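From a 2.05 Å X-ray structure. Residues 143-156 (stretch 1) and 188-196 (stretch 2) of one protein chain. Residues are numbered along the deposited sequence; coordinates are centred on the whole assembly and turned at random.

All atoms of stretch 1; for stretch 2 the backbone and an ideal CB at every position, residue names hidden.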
# COMPACT_ATOMS: atom_id res chain seq x y z
N LYS A 143 -17.59 -23.22 1.08
CA LYS A 143 -17.88 -21.98 0.38
C LYS A 143 -17.69 -20.79 1.32
O LYS A 143 -18.53 -19.90 1.41
CB LYS A 143 -19.30 -22.00 -0.20
CG LYS A 143 -19.53 -20.97 -1.30
CD LYS A 143 -20.93 -21.10 -1.89
CE LYS A 143 -21.35 -19.81 -2.58
NZ LYS A 143 -20.64 -19.60 -3.87
N GLN A 144 -16.55 -20.77 2.01
CA GLN A 144 -16.32 -19.77 3.05
C GLN A 144 -15.12 -18.88 2.74
O GLN A 144 -14.52 -18.28 3.64
CB GLN A 144 -16.17 -20.47 4.40
CG GLN A 144 -17.44 -21.26 4.75
CD GLN A 144 -17.23 -22.27 5.86
OE1 GLN A 144 -16.59 -21.98 6.86
NE2 GLN A 144 -17.80 -23.46 5.69
N VAL A 145 -14.80 -18.80 1.46
CA VAL A 145 -13.71 -17.96 0.99
C VAL A 145 -14.26 -16.62 0.50
O VAL A 145 -15.34 -16.57 -0.10
CB VAL A 145 -12.93 -18.69 -0.13
CG1 VAL A 145 -11.76 -17.86 -0.59
CG2 VAL A 145 -12.47 -20.08 0.38
N PHE A 146 -13.56 -15.53 0.82
CA PHE A 146 -13.90 -14.21 0.29
C PHE A 146 -12.73 -13.71 -0.56
O PHE A 146 -11.63 -14.24 -0.45
CB PHE A 146 -14.29 -13.22 1.40
CG PHE A 146 -13.25 -13.07 2.49
CD1 PHE A 146 -12.15 -12.23 2.32
CD2 PHE A 146 -13.38 -13.77 3.69
CE1 PHE A 146 -11.19 -12.10 3.33
CE2 PHE A 146 -12.42 -13.64 4.70
CZ PHE A 146 -11.33 -12.81 4.53
N PHE A 147 -12.96 -12.71 -1.42
CA PHE A 147 -11.92 -12.22 -2.32
C PHE A 147 -12.17 -10.76 -2.70
O PHE A 147 -13.31 -10.33 -2.74
CB PHE A 147 -11.84 -13.09 -3.58
CG PHE A 147 -10.61 -12.84 -4.42
CD1 PHE A 147 -10.61 -11.87 -5.40
CD2 PHE A 147 -9.45 -13.58 -4.20
CE1 PHE A 147 -9.46 -11.62 -6.16
CE2 PHE A 147 -8.30 -13.35 -4.96
CZ PHE A 147 -8.31 -12.37 -5.94
N ASN A 148 -11.10 -10.01 -2.97
CA ASN A 148 -11.22 -8.59 -3.34
C ASN A 148 -12.09 -8.38 -4.59
O ASN A 148 -11.84 -8.99 -5.63
CB ASN A 148 -9.83 -8.00 -3.66
CG ASN A 148 -8.76 -8.37 -2.64
OD1 ASN A 148 -8.04 -7.49 -2.15
ND2 ASN A 148 -8.62 -9.66 -2.36
N ASN A 149 -13.09 -7.51 -4.50
CA ASN A 149 -13.82 -7.13 -5.71
C ASN A 149 -12.96 -6.26 -6.60
O ASN A 149 -12.48 -5.22 -6.16
CB ASN A 149 -15.11 -6.39 -5.37
CG ASN A 149 -15.95 -6.11 -6.61
OD1 ASN A 149 -16.43 -5.01 -6.82
ND2 ASN A 149 -16.11 -7.13 -7.44
N LEU A 150 -12.76 -6.67 -7.86
CA LEU A 150 -11.90 -5.92 -8.77
C LEU A 150 -12.29 -4.44 -8.90
O LEU A 150 -11.44 -3.55 -8.84
CB LEU A 150 -11.82 -6.58 -10.16
CG LEU A 150 -10.80 -5.91 -11.08
CD1 LEU A 150 -9.46 -5.78 -10.37
CD2 LEU A 150 -10.64 -6.63 -12.42
N SER A 151 -13.59 -4.17 -9.04
CA SER A 151 -14.07 -2.81 -9.27
C SER A 151 -14.08 -1.89 -8.05
O SER A 151 -14.53 -0.75 -8.14
CB SER A 151 -15.50 -2.86 -9.82
OG SER A 151 -15.56 -3.66 -10.98
N SER A 152 -13.59 -2.36 -6.90
CA SER A 152 -13.79 -1.60 -5.68
C SER A 152 -12.56 -0.86 -5.14
O SER A 152 -12.60 -0.29 -4.06
CB SER A 152 -14.39 -2.50 -4.59
OG SER A 152 -15.70 -2.92 -4.96
N ASN A 153 -11.49 -0.85 -5.91
CA ASN A 153 -10.25 -0.21 -5.48
C ASN A 153 -9.80 -0.70 -4.10
O ASN A 153 -9.46 0.10 -3.21
CB ASN A 153 -10.37 1.32 -5.49
CG ASN A 153 -9.04 2.02 -5.22
OD1 ASN A 153 -8.07 1.85 -5.96
ND2 ASN A 153 -8.99 2.78 -4.13
N VAL A 154 -9.81 -2.02 -3.92
CA VAL A 154 -9.32 -2.63 -2.69
C VAL A 154 -8.18 -3.61 -3.00
O VAL A 154 -8.07 -4.67 -2.39
CB VAL A 154 -10.45 -3.30 -1.89
CG1 VAL A 154 -11.29 -2.24 -1.20
CG2 VAL A 154 -11.33 -4.16 -2.78
N ARG A 155 -7.34 -3.22 -3.96
CA ARG A 155 -6.14 -3.96 -4.36
C ARG A 155 -6.40 -5.32 -5.01
O ARG A 155 -5.55 -6.21 -4.98
CB ARG A 155 -5.17 -4.13 -3.18
CG ARG A 155 -4.74 -2.83 -2.54
CD ARG A 155 -4.06 -1.93 -3.54
NE ARG A 155 -3.66 -0.66 -2.94
CZ ARG A 155 -3.09 0.33 -3.62
NH1 ARG A 155 -2.84 0.21 -4.92
NH2 ARG A 155 -2.75 1.46 -3.00
N GLY A 156 -7.58 -5.46 -5.62
CA GLY A 156 -7.89 -6.67 -6.36
C GLY A 156 -6.93 -6.92 -7.51
O GLY A 156 -6.45 -8.04 -7.70
N UNK A 188 -16.27 -19.02 -3.46
CA UNK A 188 -16.25 -17.65 -2.96
C UNK A 188 -17.67 -17.16 -2.71
O UNK A 188 -18.51 -17.16 -3.61
CB UNK A 188 -15.53 -16.73 -3.94
N UNK A 189 -17.95 -16.78 -1.47
CA UNK A 189 -19.29 -16.34 -1.10
C UNK A 189 -19.44 -14.81 -1.18
O UNK A 189 -20.55 -14.28 -1.18
CB UNK A 189 -19.62 -16.82 0.31
N UNK A 190 -18.31 -14.10 -1.25
CA UNK A 190 -18.37 -12.64 -1.26
C UNK A 190 -17.14 -12.03 -1.91
O UNK A 190 -16.00 -12.37 -1.58
CB UNK A 190 -18.52 -12.11 0.17
N UNK A 191 -17.38 -11.14 -2.87
CA UNK A 191 -16.34 -10.30 -3.41
C UNK A 191 -16.46 -8.96 -2.69
O UNK A 191 -17.38 -8.18 -2.95
CB UNK A 191 -16.45 -10.15 -4.93
N UNK A 192 -15.55 -8.70 -1.76
CA UNK A 192 -15.72 -7.60 -0.83
C UNK A 192 -15.32 -6.26 -1.43
O UNK A 192 -14.49 -6.19 -2.33
CB UNK A 192 -14.91 -7.86 0.44
N UNK A 193 -15.90 -5.19 -0.89
CA UNK A 193 -15.80 -3.88 -1.50
C UNK A 193 -15.14 -2.83 -0.60
O UNK A 193 -15.00 -1.69 -1.00
CB UNK A 193 -17.20 -3.40 -1.90
N UNK A 194 -14.77 -3.20 0.62
CA UNK A 194 -14.09 -2.25 1.51
C UNK A 194 -12.90 -2.87 2.24
O UNK A 194 -12.87 -4.08 2.48
CB UNK A 194 -15.08 -1.70 2.54
N UNK A 195 -11.93 -2.04 2.59
CA UNK A 195 -10.71 -2.48 3.28
C UNK A 195 -10.96 -3.21 4.61
O UNK A 195 -10.21 -4.11 4.98
CB UNK A 195 -9.82 -1.27 3.54
N UNK A 196 -12.02 -2.82 5.30
CA UNK A 196 -12.34 -3.39 6.61
C UNK A 196 -13.08 -4.72 6.49
O UNK A 196 -13.28 -5.41 7.49
CB UNK A 196 -13.18 -2.40 7.42

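Position 188 opens a strand that runs parallel to 145-148. Its ideal CB lies 3.9 Å from Val-145 O, on the sheet face that carries Val-145 and Phe-147, so an apolar side chain, branched or long, would suit it. The deposited residue is Ile-188: CG1 packs 4.1 Å from Val-145 CG1, and CD1 reaches 4.0 Å from Phe-147 CB. Its carbonyl O accepts a hydrogen bond from Lys-143 NZ at 3.2 Å.

At 189 the backbone N donates to Val-145 O (3.0 Å). A psi of -15° departs from regular strand values, and CA-to-CB points sideways, with the ideal CB 3.4 Å from Lys-143 O. Several larger side chains could lie along the backbone of 144-146. Phe-189, with chi1 p, sends CE1 to 3.6 Å from Gln-144 C and 4.2 Å from Phe-146 CB, at the edge of the Phe-146 ring.

Position 190 has its CB on the Phe-146 face, 4.5 Å from Phe-146 CB, yet little else of stretch 1 surrounds it; a long polar chain would do well. Lys-190 leads its amine away, while its backbone O accepts from Phe-147 N at 3.1 Å.

Position 191 returns to the face of Val-145 and Phe-147. The ideal CB is 3.8 Å from Phe-147 O and 3.9 Å from Asn-149 ND2, so apolar or modestly polar residues are plausible. Phe-191 places CE2 4.0 Å from Phe-147 CB, an apolar contact between neighbouring strands.

Position 192 has the richest setting: its N donates to Phe-147 O and its O accepts from Asn-149 N, both at 2.9 Å, and its CB faces the side of Phe-146 and Asn-148, with Val-154 beyond. A large flat or branched apolar group could fill this space. Phe-192 turns inward with chi1 p. Asn-148 CA lies over one ring face, 3.8 Å from the ring centroid, while CD2 meets Phe-146 CD1 at 3.8 Å and CE1 meets Val-154 CG2 at 4.1 Å.

At 193, after the strand, the ideal CB is 3.4 Å from Ser-152 OG, favouring a small side chain. Thr-193 fits, its CG2 3.3 Å from Ser-152 OG.

Position 194 points away, and stretch 1 imposes little; Ala-194 makes only a slight contact, through its backbone.

Position 195 points sideways, with its ideal CB 5.1 Å from Val-154 CG1, so a long apolar or aromatic chain could reach back. Phe-195 does so: Val-154 CG1 sits over its ring face, 4.1 Å from the ring centroid.

Position 196 is out of reach and unconstrained by stretch 1; it is Asn-196.

Stretch 2 (188-196) IFKFFTAFN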
# COMPACT_ATOMS: atom_id res chain seq x y z
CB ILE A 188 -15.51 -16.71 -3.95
CG1 ILE A 188 -14.02 -17.04 -3.93
CG2 ILE A 188 -15.73 -15.24 -3.59
CD1 ILE A 188 -13.25 -16.53 -5.14
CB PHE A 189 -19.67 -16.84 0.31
CG PHE A 189 -18.96 -16.12 1.42
CD1 PHE A 189 -17.73 -16.56 1.87
CD2 PHE A 189 -19.54 -15.02 2.03
CE1 PHE A 189 -17.08 -15.91 2.89
CE2 PHE A 189 -18.89 -14.36 3.06
CZ PHE A 189 -17.66 -14.81 3.49
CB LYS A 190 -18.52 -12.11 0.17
CG LYS A 190 -18.52 -10.59 0.29
CD LYS A 190 -19.74 -9.98 -0.39
CE LYS A 190 -19.93 -8.54 0.07
NZ LYS A 190 -20.96 -7.81 -0.73
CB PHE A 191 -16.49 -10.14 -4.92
CG PHE A 191 -16.12 -11.38 -5.69
CD1 PHE A 191 -17.09 -12.25 -6.16
CD2 PHE A 191 -14.78 -11.69 -5.93
CE1 PHE A 191 -16.75 -13.40 -6.86
CE2 PHE A 191 -14.43 -12.83 -6.63
CZ PHE A 191 -15.41 -13.69 -7.10
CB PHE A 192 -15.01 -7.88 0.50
CG PHE A 192 -13.50 -7.92 0.39
CD1 PHE A 192 -12.76 -6.76 0.46
CD2 PHE A 192 -12.84 -9.14 0.27
CE1 PHE A 192 -11.37 -6.80 0.38
CE2 PHE A 192 -11.46 -9.18 0.19
CZ PHE A 192 -10.72 -8.01 0.24
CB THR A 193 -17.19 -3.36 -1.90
OG1 THR A 193 -18.01 -3.29 -0.73
CG2 THR A 193 -17.85 -4.26 -2.92
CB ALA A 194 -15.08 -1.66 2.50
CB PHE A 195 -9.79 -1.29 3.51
CG PHE A 195 -9.11 -0.80 2.26
CD1 PHE A 195 -8.22 -1.63 1.58
CD2 PHE A 195 -9.35 0.47 1.77
CE1 PHE A 195 -7.59 -1.18 0.43
CE2 PHE A 195 -8.73 0.92 0.62
CZ PHE A 195 -7.85 0.09 -0.05
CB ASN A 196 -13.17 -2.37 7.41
CG ASN A 196 -13.44 -2.83 8.83
OD1 ASN A 196 -12.52 -3.14 9.59
ND2 ASN A 196 -14.72 -2.84 9.20
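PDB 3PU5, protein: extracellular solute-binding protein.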